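Local coordinates for protein histidine--tRNA ligase (PDB 1QE0) that catalyses the ATP-dependent attachment of L-histidine to tRNA(His), working as a homodimeric class II aminoacyl-tRNA synthetase, at residues K36-P41 with I102-N107; V166-S171 with F226-S231; K173-A178 with T219-T224; N329-I334 with G356-K361; V335-Q340 with T383-D388. All blocks are in the same frame, centred on the assembly; numbering follows the deposited sequence.

Contact 1. Residues K36-P41 with I102-N107; sequences KEIRTP and IKLYYN
The backbones run parallel, with Lys-36 beside Leu-104 and Glu-37 beside Tyr-105. Three hydrogen bonds join them. Lys-36 N gives to Lys-103 O at 2.9 Å, in the plane of that carbonyl. Tyr-105 N gives to Lys-36 O at 2.9 Å, from above the carbonyl plane. Ile-38 N gives to Tyr-105 O at 3.0 Å, nearly along the C=O axis.

Glu-37 and Tyr-105 share one face of the sheet. Glu-37 CG is anti to the backbone N (chi1 -170°), and the chain beyond it is extended. Its CB lies over one face of the Tyr-105 ring, offset toward the rim, in a CH-pi contact 3.9 Å from the ring centroid. The carboxylate is nearly parallel to the ring, with 9° between the planes. The phenol OH of Tyr-105 bonds to Asp-27. Leu-104 lies on the other face, where its CD1 meets Ile-38 CD1 at 4.3 Å. Helix 82-91 covers that side through Val-85 and Ser-88.

Glu-37 OE1 is held by several donors. Arg-39 NH2 forms a salt bridge to Glu-37 OE1 at 3.0 Å, with the oxygen in the guanidinium plane. Arg-20 of the second subunit forms another. Arg-39 in turn pairs with Glu-23 of the second subunit.

A helix, then a short strand at the dimer interface, fits class II motif 1; strand 102-111 fits the first strand of motif 2. The buried Glu-37 charge is thus offset by arginines of both subunits, which probably keeps it ionised and ties this edge of the catalytic sheet to dimerisation.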
# COMPACT_ATOMS: atom_id res chain seq x y z
N LYS A 36 -3.60 -12.75 0.31
CA LYS A 36 -2.24 -12.32 0.61
C LYS A 36 -1.69 -11.34 -0.44
O LYS A 36 -1.95 -11.50 -1.63
CB LYS A 36 -1.36 -13.55 0.70
CG LYS A 36 -1.99 -14.72 1.44
CD LYS A 36 -2.22 -14.49 2.94
CE LYS A 36 -2.67 -15.78 3.63
NZ LYS A 36 -3.02 -15.57 5.07
N GLU A 37 -0.90 -10.36 -0.00
CA GLU A 37 -0.37 -9.34 -0.90
C GLU A 37 0.84 -9.73 -1.71
O GLU A 37 1.77 -10.32 -1.18
CB GLU A 37 -0.01 -8.07 -0.15
CG GLU A 37 0.29 -6.93 -1.12
CD GLU A 37 0.84 -5.68 -0.46
OE1 GLU A 37 1.43 -5.75 0.63
OE2 GLU A 37 0.71 -4.61 -1.07
N ILE A 38 0.84 -9.38 -2.98
CA ILE A 38 1.97 -9.69 -3.84
C ILE A 38 2.30 -8.35 -4.49
O ILE A 38 1.42 -7.52 -4.70
CB ILE A 38 1.58 -10.76 -4.89
CG1 ILE A 38 2.78 -11.16 -5.76
CG2 ILE A 38 0.45 -10.26 -5.78
CD1 ILE A 38 2.40 -12.15 -6.84
N ARG A 39 3.58 -8.09 -4.72
CA ARG A 39 4.04 -6.86 -5.32
C ARG A 39 4.94 -7.23 -6.47
O ARG A 39 6.01 -7.76 -6.30
CB ARG A 39 4.84 -6.05 -4.32
CG ARG A 39 4.22 -5.99 -2.97
CD ARG A 39 4.66 -4.76 -2.24
NE ARG A 39 3.94 -4.63 -0.99
CZ ARG A 39 4.36 -3.86 -0.00
NH1 ARG A 39 5.46 -3.16 -0.17
NH2 ARG A 39 3.70 -3.81 1.15
N THR A 40 4.45 -6.96 -7.66
CA THR A 40 5.10 -7.25 -8.92
C THR A 40 5.92 -6.00 -9.31
O THR A 40 5.70 -4.92 -8.77
CB THR A 40 3.93 -7.49 -9.91
OG1 THR A 40 3.53 -8.85 -9.80
CG2 THR A 40 4.21 -7.05 -11.35
N PRO A 41 6.92 -6.15 -10.18
CA PRO A 41 7.74 -5.00 -10.60
C PRO A 41 6.89 -3.97 -11.37
O PRO A 41 5.82 -4.30 -11.90
CB PRO A 41 8.76 -5.64 -11.53
CG PRO A 41 8.91 -7.00 -10.92
CD PRO A 41 7.51 -7.41 -10.65
N ILE A 102 -5.34 -20.07 -4.77
CA ILE A 102 -4.37 -19.02 -4.50
C ILE A 102 -5.18 -17.71 -4.44
O ILE A 102 -5.76 -17.28 -5.44
CB ILE A 102 -3.35 -18.93 -5.61
CG1 ILE A 102 -2.51 -20.19 -5.64
CG2 ILE A 102 -2.51 -17.74 -5.39
CD1 ILE A 102 -2.24 -20.70 -4.25
N LYS A 103 -5.32 -17.17 -3.24
CA LYS A 103 -6.06 -15.95 -3.01
C LYS A 103 -5.07 -14.82 -2.80
O LYS A 103 -4.55 -14.67 -1.69
CB LYS A 103 -6.89 -16.16 -1.76
CG LYS A 103 -7.98 -17.20 -1.95
CD LYS A 103 -8.63 -17.61 -0.65
CE LYS A 103 -9.79 -16.75 -0.28
NZ LYS A 103 -10.51 -17.42 0.83
N LEU A 104 -4.82 -14.02 -3.84
CA LEU A 104 -3.84 -12.92 -3.81
C LEU A 104 -4.44 -11.54 -4.11
O LEU A 104 -5.40 -11.43 -4.88
CB LEU A 104 -2.80 -13.18 -4.89
CG LEU A 104 -1.83 -14.36 -4.95
CD1 LEU A 104 -1.21 -14.41 -6.35
CD2 LEU A 104 -0.77 -14.26 -3.89
N TYR A 105 -3.83 -10.48 -3.56
CA TYR A 105 -4.28 -9.12 -3.83
C TYR A 105 -3.10 -8.21 -4.06
O TYR A 105 -1.96 -8.53 -3.68
CB TYR A 105 -5.16 -8.57 -2.71
CG TYR A 105 -4.47 -7.96 -1.51
CD1 TYR A 105 -4.10 -6.62 -1.47
CD2 TYR A 105 -4.25 -8.72 -0.38
CE1 TYR A 105 -3.54 -6.07 -0.33
CE2 TYR A 105 -3.68 -8.18 0.76
CZ TYR A 105 -3.34 -6.87 0.78
OH TYR A 105 -2.80 -6.39 1.96
N TYR A 106 -3.35 -7.08 -4.71
CA TYR A 106 -2.29 -6.12 -4.99
C TYR A 106 -2.83 -4.73 -4.87
O TYR A 106 -4.02 -4.54 -4.70
CB TYR A 106 -1.69 -6.37 -6.36
CG TYR A 106 -2.65 -6.26 -7.48
CD1 TYR A 106 -3.15 -7.40 -8.11
CD2 TYR A 106 -3.11 -5.02 -7.91
CE1 TYR A 106 -4.07 -7.30 -9.14
CE2 TYR A 106 -4.04 -4.90 -8.94
CZ TYR A 106 -4.52 -6.04 -9.54
OH TYR A 106 -5.47 -5.91 -10.53
N ASN A 107 -1.94 -3.75 -4.95
CA ASN A 107 -2.33 -2.35 -4.85
C ASN A 107 -1.09 -1.51 -5.23
O ASN A 107 -0.09 -1.53 -4.52
CB ASN A 107 -2.73 -2.04 -3.40
CG ASN A 107 -3.27 -0.62 -3.20
OD1 ASN A 107 -3.06 0.28 -4.01
ND2 ASN A 107 -3.96 -0.42 -2.11

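Contact 2. Residues V166-S171 with F226-S231; sequences VGDMAS and FLNEES
Three polar side chains, Asp-168, Ser-171 and Asn-228, gather with Ser-231 where the two segments meet. Asp-168 and Asn-228 reach toward each other tip to tip, their carboxylate and amide planes 56° apart. The hydroxyl of Ser-171 comes up beside them. It accepts a weak hydrogen bond from Asn-228 N at 2.8 Å. Asp-168 N makes another weak, long bond to Ser-231 OG. Leu-227 CD2 rests 3.7 Å from Gly-167 N. Ser-231 CB lies 3.8 Å from Gly-167 CA.

Local capping bonds position this first shell. Asp-168 is the N-cap of helix 169-183. Its OD1 accepts from Ser-171 N at 2.8 Å and from Ser-171 OG, so one oxygen grips both the helix start and the hydroxyl. Asn-228 does similar work on the other segment: its OD1 accepts a straight bond from Ser-231 N at 2.9 Å, just as the chain enters helix 231-245. Gly-167 has a positive phi of 56°, which suits glycine.

The contact therefore pairs the starts of two helices. Loop 226-230 leads into helix 231-245. Helix 169-183 follows strand 159-165, which pairs antiparallel with strand 265-272. The backbone of Val-166 and Gly-167 bonds to His-264, beside that strand.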
# COMPACT_ATOMS: atom_id res chain seq x y z
N VAL A 166 -21.76 -15.42 -18.55
CA VAL A 166 -21.55 -15.70 -19.94
C VAL A 166 -21.30 -17.20 -20.12
O VAL A 166 -20.65 -17.64 -21.07
CB VAL A 166 -20.39 -14.84 -20.48
CG1 VAL A 166 -20.87 -13.40 -20.68
CG2 VAL A 166 -19.25 -14.83 -19.48
N GLY A 167 -21.83 -17.98 -19.17
CA GLY A 167 -21.69 -19.42 -19.22
C GLY A 167 -20.28 -19.95 -19.29
O GLY A 167 -19.34 -19.21 -19.15
N ASP A 168 -20.14 -21.25 -19.50
CA ASP A 168 -18.84 -21.91 -19.59
C ASP A 168 -18.26 -21.87 -20.99
O ASP A 168 -18.76 -21.14 -21.84
CB ASP A 168 -18.96 -23.38 -19.15
CG ASP A 168 -19.92 -24.20 -20.02
OD1 ASP A 168 -20.62 -23.61 -20.87
OD2 ASP A 168 -20.00 -25.44 -19.86
N MET A 169 -17.23 -22.69 -21.21
CA MET A 169 -16.57 -22.80 -22.51
C MET A 169 -17.47 -23.49 -23.55
O MET A 169 -17.35 -23.23 -24.75
CB MET A 169 -15.27 -23.62 -22.38
CG MET A 169 -14.03 -22.88 -21.83
SD MET A 169 -12.45 -23.79 -22.23
CE MET A 169 -11.27 -22.36 -22.56
N ALA A 170 -18.34 -24.38 -23.08
CA ALA A 170 -19.29 -25.11 -23.92
C ALA A 170 -20.31 -24.14 -24.50
O ALA A 170 -20.38 -23.92 -25.71
CB ALA A 170 -20.00 -26.17 -23.10
N SER A 171 -21.09 -23.54 -23.61
CA SER A 171 -22.09 -22.56 -23.99
C SER A 171 -21.49 -21.56 -24.94
O SER A 171 -22.07 -21.26 -25.97
CB SER A 171 -22.59 -21.86 -22.74
OG SER A 171 -23.13 -22.80 -21.82
N PHE A 226 -27.50 -18.83 -24.25
CA PHE A 226 -26.75 -20.03 -24.56
C PHE A 226 -26.14 -20.71 -23.35
O PHE A 226 -25.29 -21.59 -23.48
CB PHE A 226 -25.68 -19.71 -25.59
CG PHE A 226 -26.23 -19.43 -26.93
CD1 PHE A 226 -26.27 -20.42 -27.89
CD2 PHE A 226 -26.83 -18.21 -27.20
CE1 PHE A 226 -26.90 -20.21 -29.10
CE2 PHE A 226 -27.46 -17.98 -28.40
CZ PHE A 226 -27.50 -18.99 -29.35
N LEU A 227 -26.57 -20.33 -22.16
CA LEU A 227 -26.02 -20.97 -20.99
C LEU A 227 -26.53 -22.40 -21.08
O LEU A 227 -27.65 -22.63 -21.52
CB LEU A 227 -26.50 -20.31 -19.70
CG LEU A 227 -26.39 -18.80 -19.51
CD1 LEU A 227 -26.05 -18.53 -18.06
CD2 LEU A 227 -25.34 -18.20 -20.42
N ASN A 228 -25.67 -23.37 -20.78
CA ASN A 228 -26.12 -24.75 -20.83
C ASN A 228 -26.92 -25.04 -19.55
O ASN A 228 -27.52 -24.14 -18.99
CB ASN A 228 -24.95 -25.74 -21.06
CG ASN A 228 -23.86 -25.60 -20.04
OD1 ASN A 228 -24.01 -25.99 -18.88
ND2 ASN A 228 -22.76 -25.01 -20.45
N GLU A 229 -26.92 -26.27 -19.08
CA GLU A 229 -27.67 -26.58 -17.87
C GLU A 229 -26.82 -26.38 -16.62
O GLU A 229 -27.31 -25.86 -15.62
CB GLU A 229 -28.22 -28.01 -17.94
CG GLU A 229 -29.63 -28.18 -17.35
CD GLU A 229 -30.74 -28.13 -18.40
OE1 GLU A 229 -31.01 -27.04 -18.96
OE2 GLU A 229 -31.36 -29.20 -18.64
N GLU A 230 -25.54 -26.74 -16.73
CA GLU A 230 -24.57 -26.62 -15.64
C GLU A 230 -24.27 -25.14 -15.37
O GLU A 230 -24.23 -24.69 -14.22
CB GLU A 230 -23.26 -27.31 -16.01
CG GLU A 230 -23.28 -28.85 -16.04
CD GLU A 230 -23.27 -29.53 -14.65
OE1 GLU A 230 -23.41 -30.79 -14.63
OE2 GLU A 230 -23.13 -28.86 -13.59
N SER A 231 -23.98 -24.41 -16.44
CA SER A 231 -23.66 -22.99 -16.38
C SER A 231 -24.83 -22.22 -15.76
O SER A 231 -24.62 -21.26 -14.99
CB SER A 231 -23.42 -22.46 -17.79
OG SER A 231 -22.64 -23.36 -18.56

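Contact 3. Residues K173-A178 with T219-T224; sequences KEYNEA and TAPRIT
Tyr-175 leaves helix 169-183 with CG anti to the backbone N (chi1 160°), and chi2 of -103° turns the ring broadside to the loop 219-224. Those two torsions lay the ring across Ile-223 and carry its hydroxyl to the backbone of Pro-221.

Ile-223 covers one ring face. Its CA makes a CH-pi contact 3.5 Å from the Tyr-175 ring centroid, only 15° off the ring normal. Ile-223 CG1 sits by Tyr-175 CD1 and CE1, and Ile-223 CD1 by CD1 and CG of the ring. The two side chains cross at about a right angle.

At the far end, Tyr-175 OH donates to Pro-221 O at 3.0 Å. The hydroxyl comes from well above the carbonyl plane, not along a lone pair. This bond gives the hydroxyl a partner and probably helps to hold the ring in place. Pro-221 also serves as an apolar neighbour. Its CB lies 3.9 Å from Tyr-175 CE2, and its CG lies 4.3 Å from Ala-178 CB, one helical turn further on.

Tyr-175 also meets Phe-226 edge-to-face, while Leu-206 touches it as well. Ile-223 packs on Met-203.

The chain between the two segments includes the Cys-191 to Cys-194 disulfide. Tyr-175 ties helix 169-183 to the loop leading toward helix 231-245. Its place in the chain is consistent with the insertion domain that histidyl-tRNA synthetases carry between class II motifs 2 and 3.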
# COMPACT_ATOMS: atom_id res chain seq x y z
N LYS A 173 -19.00 -21.94 -26.93
CA LYS A 173 -18.70 -22.57 -28.20
C LYS A 173 -19.97 -22.63 -29.04
O LYS A 173 -19.96 -22.20 -30.19
CB LYS A 173 -18.10 -23.95 -27.98
CG LYS A 173 -18.18 -24.91 -29.17
CD LYS A 173 -19.36 -25.90 -29.00
CE LYS A 173 -19.23 -27.10 -29.92
NZ LYS A 173 -19.11 -26.70 -31.34
N GLU A 174 -21.05 -23.13 -28.46
CA GLU A 174 -22.32 -23.22 -29.18
C GLU A 174 -22.97 -21.87 -29.44
O GLU A 174 -23.86 -21.78 -30.27
CB GLU A 174 -23.32 -24.16 -28.47
CG GLU A 174 -23.76 -23.69 -27.08
CD GLU A 174 -25.07 -24.32 -26.59
OE1 GLU A 174 -25.15 -24.73 -25.41
OE2 GLU A 174 -26.03 -24.37 -27.40
N TYR A 175 -22.61 -20.84 -28.67
CA TYR A 175 -23.16 -19.50 -28.88
C TYR A 175 -22.39 -18.81 -29.97
O TYR A 175 -22.90 -17.93 -30.64
CB TYR A 175 -23.09 -18.63 -27.63
CG TYR A 175 -23.18 -17.13 -27.94
CD1 TYR A 175 -22.05 -16.33 -27.95
CD2 TYR A 175 -24.40 -16.55 -28.26
CE1 TYR A 175 -22.14 -14.97 -28.25
CE2 TYR A 175 -24.50 -15.20 -28.56
CZ TYR A 175 -23.37 -14.41 -28.56
OH TYR A 175 -23.48 -13.07 -28.86
N ASN A 176 -21.11 -19.14 -30.08
CA ASN A 176 -20.27 -18.56 -31.12
C ASN A 176 -20.74 -19.05 -32.48
O ASN A 176 -20.85 -18.27 -33.43
CB ASN A 176 -18.80 -18.90 -30.90
CG ASN A 176 -18.11 -17.95 -29.93
OD1 ASN A 176 -18.47 -16.78 -29.82
ND2 ASN A 176 -17.08 -18.44 -29.26
N GLU A 177 -21.06 -20.34 -32.57
CA GLU A 177 -21.55 -20.92 -33.82
C GLU A 177 -22.81 -20.20 -34.28
O GLU A 177 -22.96 -19.91 -35.46
CB GLU A 177 -21.80 -22.42 -33.64
CG GLU A 177 -20.60 -23.11 -33.02
CD GLU A 177 -20.61 -24.61 -33.12
OE1 GLU A 177 -19.59 -25.16 -33.60
OE2 GLU A 177 -21.61 -25.24 -32.69
N ALA A 178 -23.69 -19.86 -33.35
CA ALA A 178 -24.91 -19.15 -33.68
C ALA A 178 -24.59 -17.78 -34.31
O ALA A 178 -25.24 -17.37 -35.27
CB ALA A 178 -25.77 -19.00 -32.46
N THR A 219 -30.40 -7.76 -31.77
CA THR A 219 -30.13 -7.70 -33.23
C THR A 219 -29.71 -9.09 -33.67
O THR A 219 -30.42 -9.75 -34.44
CB THR A 219 -29.04 -6.67 -33.52
OG1 THR A 219 -29.24 -5.52 -32.67
CG2 THR A 219 -29.10 -6.24 -34.99
N ALA A 220 -28.57 -9.54 -33.12
CA ALA A 220 -27.98 -10.86 -33.36
C ALA A 220 -28.10 -11.59 -32.03
O ALA A 220 -28.32 -10.94 -31.02
CB ALA A 220 -26.51 -10.70 -33.73
N PRO A 221 -27.88 -12.92 -31.99
CA PRO A 221 -28.00 -13.68 -30.73
C PRO A 221 -27.29 -13.08 -29.52
O PRO A 221 -26.32 -12.35 -29.66
CB PRO A 221 -27.46 -15.07 -31.10
CG PRO A 221 -26.50 -14.79 -32.19
CD PRO A 221 -27.27 -13.77 -33.02
N ARG A 222 -27.82 -13.38 -28.34
CA ARG A 222 -27.27 -12.91 -27.09
C ARG A 222 -26.63 -14.11 -26.39
O ARG A 222 -27.19 -15.22 -26.39
CB ARG A 222 -28.37 -12.28 -26.22
CG ARG A 222 -29.01 -11.03 -26.82
CD ARG A 222 -30.03 -10.37 -25.89
NE ARG A 222 -29.89 -8.92 -25.96
CZ ARG A 222 -30.30 -8.17 -26.98
NH1 ARG A 222 -30.10 -6.85 -26.96
NH2 ARG A 222 -30.97 -8.72 -28.00
N ILE A 223 -25.47 -13.88 -25.79
CA ILE A 223 -24.70 -14.93 -25.12
C ILE A 223 -25.49 -15.62 -24.03
O ILE A 223 -25.54 -16.84 -23.95
CB ILE A 223 -23.34 -14.37 -24.56
CG1 ILE A 223 -22.18 -15.32 -24.84
CG2 ILE A 223 -23.43 -14.11 -23.07
CD1 ILE A 223 -22.45 -16.75 -24.50
N THR A 224 -26.18 -14.81 -23.24
CA THR A 224 -26.95 -15.32 -22.12
C THR A 224 -28.12 -16.21 -22.46
O THR A 224 -28.85 -16.64 -21.60
CB THR A 224 -27.43 -14.17 -21.25
OG1 THR A 224 -28.44 -13.45 -21.95
CG2 THR A 224 -26.24 -13.24 -20.95

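Contact 4. Residues N329-I334 with G356-K361; sequences NLDLFI and GIKADK
Lys-358 leaves its backbone with CG anti to the carbonyl carbon and then bends at chi2 and chi3, so it crosses Asp-331 obliquely. Its CB lies 3.7 Å from Asp-331 N. CG passes Asp-331 OD1 at a greater distance. CD comes to 3.2 Å from Asp-331 OD1, and the CE methylene continues past that carboxylate. At the tip, Lys-358 NZ forms a salt bridge with Asp-331 OD1 at 3.5 Å. NZ also has a long, weak ion pair with Glu-327.

The two backbones run parallel. Leu-332 N gives to Lys-358 O at 3.1 Å, Asp-360 N to Leu-332 O, and Ile-334 N to Asp-360 O at 2.9 Å. Phe-333 lies on the same face as Asp-360. Lys-361 CA stands over one face of its ring, and Leu-330 CD2 meets the ring edge in plane. The Asp-360 carboxylate makes salt bridges with Arg-353 and with Lys-103 of the second subunit.

Strands 332-336 and 359-361 belong to a parallel beta-alpha-beta unit of the anticodon-binding domain. Helix 338-353 links them and packs on Leu-332 and Ile-334. Helix 413-419 covers Leu-332 and Ile-357, and strand 382-386 lies along the other edge of strand 332-336.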
# COMPACT_ATOMS: atom_id res chain seq x y z
N ASN A 329 -3.10 15.22 13.57
CA ASN A 329 -2.92 16.31 14.52
C ASN A 329 -1.71 16.04 15.40
O ASN A 329 -1.54 14.93 15.86
CB ASN A 329 -4.14 16.38 15.45
CG ASN A 329 -5.04 17.55 15.15
OD1 ASN A 329 -5.23 17.93 13.99
ND2 ASN A 329 -5.63 18.12 16.19
N LEU A 330 -0.93 17.07 15.68
CA LEU A 330 0.23 16.93 16.55
C LEU A 330 -0.32 16.92 17.98
O LEU A 330 -1.20 17.69 18.30
CB LEU A 330 1.13 18.15 16.39
CG LEU A 330 2.63 18.03 16.56
CD1 LEU A 330 3.18 17.04 15.56
CD2 LEU A 330 3.27 19.37 16.31
N ASP A 331 0.19 16.05 18.83
CA ASP A 331 -0.25 16.01 20.23
C ASP A 331 0.25 17.15 21.09
O ASP A 331 -0.47 17.63 21.92
CB ASP A 331 0.21 14.74 20.92
CG ASP A 331 -0.76 13.64 20.82
OD1 ASP A 331 -0.54 12.77 19.95
OD2 ASP A 331 -1.72 13.64 21.62
N LEU A 332 1.49 17.58 20.90
CA LEU A 332 2.07 18.61 21.74
C LEU A 332 3.04 19.47 21.00
O LEU A 332 3.96 18.92 20.39
CB LEU A 332 2.88 17.94 22.84
CG LEU A 332 3.11 18.62 24.19
CD1 LEU A 332 4.42 18.12 24.76
CD2 LEU A 332 3.12 20.14 24.08
N PHE A 333 2.85 20.79 21.03
CA PHE A 333 3.83 21.66 20.41
C PHE A 333 4.56 22.40 21.53
O PHE A 333 3.93 22.93 22.47
CB PHE A 333 3.22 22.60 19.39
CG PHE A 333 4.25 23.32 18.55
CD1 PHE A 333 4.69 22.78 17.37
CD2 PHE A 333 4.78 24.55 18.96
CE1 PHE A 333 5.63 23.43 16.61
CE2 PHE A 333 5.73 25.21 18.18
CZ PHE A 333 6.15 24.65 17.00
N ILE A 334 5.89 22.33 21.49
CA ILE A 334 6.75 22.95 22.50
C ILE A 334 7.24 24.34 22.10
O ILE A 334 7.94 24.50 21.09
CB ILE A 334 7.93 22.03 22.82
CG1 ILE A 334 7.41 20.71 23.38
CG2 ILE A 334 8.86 22.66 23.81
CD1 ILE A 334 8.46 19.64 23.47
N GLY A 356 5.70 7.38 21.52
CA GLY A 356 4.46 7.42 20.77
C GLY A 356 3.64 8.68 20.87
O GLY A 356 2.44 8.64 20.60
N ILE A 357 4.24 9.76 21.36
CA ILE A 357 3.57 11.05 21.46
C ILE A 357 3.98 11.83 20.22
O ILE A 357 5.13 11.80 19.86
CB ILE A 357 4.04 11.86 22.69
CG1 ILE A 357 3.40 11.29 23.94
CG2 ILE A 357 3.64 13.33 22.54
CD1 ILE A 357 4.31 10.56 24.82
N LYS A 358 3.05 12.48 19.54
CA LYS A 358 3.42 13.26 18.36
C LYS A 358 3.73 14.65 18.86
O LYS A 358 2.81 15.33 19.30
CB LYS A 358 2.28 13.36 17.36
CG LYS A 358 1.95 12.08 16.72
CD LYS A 358 0.60 11.64 17.14
CE LYS A 358 -0.48 12.31 16.34
NZ LYS A 358 -1.88 11.90 16.79
N ALA A 359 4.99 15.07 18.79
CA ALA A 359 5.36 16.38 19.29
C ALA A 359 6.23 17.11 18.30
O ALA A 359 6.69 16.52 17.32
CB ALA A 359 6.09 16.24 20.63
N ASP A 360 6.37 18.41 18.49
CA ASP A 360 7.22 19.20 17.61
C ASP A 360 7.47 20.49 18.29
O ASP A 360 6.71 20.88 19.15
CB ASP A 360 6.63 19.42 16.24
CG ASP A 360 7.68 19.39 15.16
OD1 ASP A 360 7.38 19.67 13.98
OD2 ASP A 360 8.84 19.10 15.51
N LYS A 361 8.61 21.08 18.00
CA LYS A 361 9.00 22.33 18.61
C LYS A 361 9.21 23.36 17.52
O LYS A 361 8.84 23.14 16.37
CB LYS A 361 10.27 22.13 19.45
CG LYS A 361 11.53 21.84 18.64
CD LYS A 361 12.77 21.65 19.51
CE LYS A 361 13.13 22.92 20.24
NZ LYS A 361 13.39 23.94 19.24

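Contact 5. Residues V335-Q340 with T383-D388; sequences VTMGDQ and TIVIGD
Strands 332-336 and 382-386 lie side by side and parallel in the mixed sheet of the alpha/beta anticodon-binding domain. Val-335 comes first. Its N gives to Ile-384 O at 2.7 Å, nearly along the C=O axis, and its O accepts from Ile-386 N. Its side chain points the same way as that of Val-385, and Val-335 CB lies 3.8 Å from Val-385 CG2. Helix 368-377 covers this face through Gln-371, with Met-372 against Thr-383.

Thr-336 turns to the opposite face, beside Ile-386. Thr-336 CG2 meets Ile-386 CB at 4.1 Å. The hydroxyl sits between the backbone N and the carbonyl carbon (chi1 49°), and it bonds to Asp-342 on helix 338-353. That helix also covers Ile-386 through Ala-341, Tyr-344 and Leu-348.

Met-337 ends the ladder. Its N gives to Ile-386 O at 2.8 Å, again nearly along the C=O axis. The side chain bends at chi2 and chi3, and Met-337 CG rests 3.9 Å from Val-385 CG1.

At Gly-338 the chain passes from the strand toward helix 338-353. On the other segment, Gly-387, beside Met-337, is the N-cap of helix 388-393. Gln-340 then reaches out, fully extended, toward Asp-388. One water links the Gln-340 amide to the backbone of Asp-388: it accepts a weak bond from Gln-340 NE2 at 2.8 Å and donates to Asp-388 O at 3.1 Å.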
# COMPACT_ATOMS: atom_id res chain seq x y z
N VAL A 335 6.81 25.34 22.89
CA VAL A 335 7.15 26.75 22.74
C VAL A 335 8.22 27.01 23.77
O VAL A 335 7.97 26.78 24.96
CB VAL A 335 5.97 27.62 23.10
CG1 VAL A 335 6.37 29.10 23.07
CG2 VAL A 335 4.80 27.32 22.18
N THR A 336 9.40 27.46 23.34
CA THR A 336 10.53 27.72 24.25
C THR A 336 11.03 29.17 24.28
O THR A 336 10.97 29.88 23.27
CB THR A 336 11.71 26.84 23.90
OG1 THR A 336 11.95 26.93 22.49
CG2 THR A 336 11.42 25.40 24.26
N MET A 337 11.54 29.58 25.44
CA MET A 337 12.04 30.94 25.62
C MET A 337 13.52 30.93 25.90
O MET A 337 13.95 30.50 26.96
CB MET A 337 11.33 31.63 26.78
CG MET A 337 9.82 31.57 26.70
SD MET A 337 9.29 31.98 25.06
CE MET A 337 9.12 33.72 25.24
N GLY A 338 14.31 31.38 24.94
CA GLY A 338 15.74 31.39 25.15
C GLY A 338 16.45 30.04 25.07
O GLY A 338 15.81 29.00 25.27
N ASP A 339 17.77 30.07 24.86
CA ASP A 339 18.62 28.89 24.70
C ASP A 339 18.51 27.76 25.67
O ASP A 339 18.40 26.62 25.24
CB ASP A 339 20.09 29.29 24.60
CG ASP A 339 20.36 30.16 23.41
OD1 ASP A 339 19.91 29.80 22.29
OD2 ASP A 339 21.01 31.22 23.60
N GLN A 340 18.57 28.06 26.97
CA GLN A 340 18.49 27.03 28.01
C GLN A 340 17.24 26.20 27.84
O GLN A 340 17.31 24.99 27.65
CB GLN A 340 18.50 27.66 29.41
CG GLN A 340 18.39 26.64 30.56
CD GLN A 340 18.45 27.28 31.96
OE1 GLN A 340 19.46 27.17 32.65
NE2 GLN A 340 17.35 27.90 32.39
N THR A 383 -0.28 22.58 24.06
CA THR A 383 0.88 23.43 23.93
C THR A 383 1.53 23.62 25.29
O THR A 383 0.93 23.32 26.32
CB THR A 383 0.45 24.78 23.34
OG1 THR A 383 0.59 24.75 21.92
CG2 THR A 383 1.24 25.92 23.88
N ILE A 384 2.81 23.96 25.27
CA ILE A 384 3.56 24.27 26.49
C ILE A 384 4.62 25.32 26.11
O ILE A 384 5.10 25.33 24.96
CB ILE A 384 4.24 23.05 27.16
CG1 ILE A 384 5.26 22.44 26.24
CG2 ILE A 384 3.25 22.05 27.63
CD1 ILE A 384 6.06 21.41 26.96
N VAL A 385 4.89 26.25 27.03
CA VAL A 385 5.88 27.31 26.83
C VAL A 385 6.93 27.10 27.90
O VAL A 385 6.63 27.33 29.07
CB VAL A 385 5.28 28.71 27.04
CG1 VAL A 385 6.37 29.79 26.82
CG2 VAL A 385 4.08 28.94 26.10
N ILE A 386 8.09 26.57 27.53
CA ILE A 386 9.17 26.31 28.48
C ILE A 386 10.09 27.50 28.47
O ILE A 386 10.58 27.91 27.41
CB ILE A 386 10.01 25.08 28.12
CG1 ILE A 386 9.14 23.84 27.94
CG2 ILE A 386 10.97 24.77 29.24
CD1 ILE A 386 9.92 22.66 27.47
N GLY A 387 10.30 28.06 29.65
CA GLY A 387 11.17 29.21 29.82
C GLY A 387 11.99 28.89 31.04
O GLY A 387 11.73 27.90 31.70
N ASP A 388 12.90 29.76 31.44
CA ASP A 388 13.73 29.45 32.57
C ASP A 388 13.00 29.37 33.92
O ASP A 388 13.40 28.61 34.79
CB ASP A 388 14.95 30.37 32.62
CG ASP A 388 15.60 30.61 31.22
OD1 ASP A 388 16.27 31.67 31.07
OD2 ASP A 388 15.44 29.78 30.29
O HOH W 1 16.32 27.57 34.97

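How the contacts relate
Contacts 2 and 3 form one neighbourhood, with centres 11 Å apart. Both use helix 169-183. Val-166 of contact 2 packs on Ile-223 of contact 3, and Phe-226 on Ala-178. Contacts 4 and 5 form another, 15 Å apart between centres. They share strand 332-336, and Ile-334 of one packs on Ile-386 of the other. The two groups lie on opposite sides of the chain's centre; contacts 2 and 5 are 76 Å apart between centres. Contact 1 lies in the catalytic core, 36 Å from contact 4 between centres in the same chain. The dimer brings these two together: contact 1 of one subunit meets contact 4 of the other through a salt bridge. The enzyme is in its apo form.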